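Local atomic coordinates of Ac-ASP-7 (Ancylostoma caninum, PDB entry 3S6S), a protein that is of unknown function but, as a secreted hookworm protein of the SCP/TAPS (pathogenesis-related) family, probably takes part in interactions between parasite and host. Residues A[59-62]-A[63-67]. Sequence-based numbering, arbitrary orientation.
Sequences EARK and EIKLP
Glu-63 N donates to Glu-59 O at 2.8 Å, the first of four consecutive i to i+4 bonds that form the last turns of the alpha-helix 54-65, which packs on the central sheet of this SCP/TAPS domain. Ile-64 N follows on Ala-60 O at 3.0 Å. The bond from Lys-65 N to Arg-61 O is longer, 3.3 Å, though fairly straight at 161°, and Arg-61 O also takes a weak bond from Ile-64 N. Leu-66 N then closes on Lys-62 O at 2.7 Å. Leu-66 is the first residue with non-helical backbone angles, yet its amide still belongs to the helical pattern, and all four carbonyls of 59-62 are thereby used before the chain turns off into Pro-67.

The side chains divide by face. Ala-60 and Ile-64 lie against strands 116-123 and 133-140, touching Ser-120 and Val-137; with CG1 beside its own backbone N (chi1 -76°), Ile-64 brings that carbon to 3.6 Å from Ala-60 O. Buried Glu-63 is satisfied beyond the helix: OE2 accepts from Ala-70 N and OE1 from Gly-68 N, tying the carboxylate to the backbone that follows the helix end. Glu-59 forms a salt bridge through OE2 with Arg-75. Glu-58, one turn before Arg-61 and Lys-62, forms salt bridges through OE1 to both Arg-61 NH2 and Lys-62 NZ, a shared carboxylate that probably offsets the clustered positive charge here. Arg-61 and Lys-65 run side by side in the same direction, their like-charged NH1 and NZ 4.4 Å apart. A bend at chi3 (67°) turns the guanidinium of Arg-61, and Lys-65 CD meets its edge, near the guanidinium plane, 4.0 Å from NH1.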
# COMPACT_ATOMS: atom_id res chain seq x y z
N GLU A 59 12.52 -5.58 1.54
CA GLU A 59 13.11 -4.27 1.75
C GLU A 59 12.52 -3.65 3.03
O GLU A 59 13.23 -3.03 3.81
CB GLU A 59 12.91 -3.33 0.55
CG GLU A 59 13.44 -3.87 -0.80
CD GLU A 59 13.47 -2.79 -1.88
OE1 GLU A 59 13.93 -3.08 -3.01
OE2 GLU A 59 13.04 -1.65 -1.59
N ALA A 60 11.24 -3.85 3.25
CA ALA A 60 10.64 -3.35 4.48
C ALA A 60 11.32 -3.98 5.71
O ALA A 60 11.56 -3.29 6.71
CB ALA A 60 9.14 -3.59 4.50
N ARG A 61 11.63 -5.27 5.62
CA ARG A 61 12.34 -5.95 6.70
C ARG A 61 13.72 -5.34 6.92
O ARG A 61 14.17 -5.21 8.05
CB ARG A 61 12.47 -7.45 6.42
CG ARG A 61 12.98 -8.26 7.63
CD ARG A 61 13.38 -9.72 7.30
NE ARG A 61 14.56 -9.80 6.42
CZ ARG A 61 15.82 -9.53 6.80
NH1 ARG A 61 16.09 -9.17 8.06
NH2 ARG A 61 16.82 -9.62 5.92
N LYS A 62 14.40 -4.96 5.83
CA LYS A 62 15.71 -4.34 5.94
C LYS A 62 15.57 -2.97 6.59
O LYS A 62 16.42 -2.55 7.40
CB LYS A 62 16.36 -4.18 4.56
CG LYS A 62 16.55 -5.46 3.77
CD LYS A 62 17.93 -6.05 3.96
CE LYS A 62 18.48 -6.61 2.65
NZ LYS A 62 17.68 -7.74 2.11
N GLU A 63 14.49 -2.28 6.21
CA GLU A 63 14.19 -0.95 6.74
C GLU A 63 13.96 -0.98 8.26
O GLU A 63 14.30 -0.02 8.96
CB GLU A 63 12.98 -0.34 6.04
CG GLU A 63 12.53 0.98 6.63
CD GLU A 63 13.53 2.08 6.37
OE1 GLU A 63 13.63 3.02 7.19
OE2 GLU A 63 14.22 2.01 5.34
N ILE A 64 13.38 -2.06 8.76
CA ILE A 64 13.17 -2.17 10.19
C ILE A 64 14.51 -2.32 10.90
O ILE A 64 14.77 -1.67 11.91
CB ILE A 64 12.28 -3.35 10.56
CG1 ILE A 64 10.82 -3.03 10.24
CG2 ILE A 64 12.42 -3.66 12.04
CD1 ILE A 64 9.90 -4.23 10.16
N LYS A 65 15.36 -3.17 10.35
CA LYS A 65 16.66 -3.44 10.94
C LYS A 65 17.60 -2.25 10.76
O LYS A 65 18.45 -1.99 11.59
CB LYS A 65 17.25 -4.69 10.28
CG LYS A 65 18.01 -5.57 11.24
CD LYS A 65 17.57 -7.02 11.11
CE LYS A 65 18.27 -7.88 12.16
NZ LYS A 65 17.73 -9.29 12.19
N LEU A 66 17.43 -1.51 9.68
CA LEU A 66 18.35 -0.41 9.38
C LEU A 66 17.61 0.80 8.83
O LEU A 66 17.59 1.03 7.62
CB LEU A 66 19.43 -0.87 8.39
CG LEU A 66 20.57 0.13 8.23
CD1 LEU A 66 21.25 0.39 9.58
CD2 LEU A 66 21.56 -0.40 7.21
N PRO A 67 17.01 1.59 9.73
CA PRO A 67 16.24 2.77 9.34
C PRO A 67 16.99 3.64 8.34
O PRO A 67 18.15 4.02 8.58
CB PRO A 67 16.05 3.49 10.68
CG PRO A 67 15.94 2.35 11.66
CD PRO A 67 16.95 1.33 11.18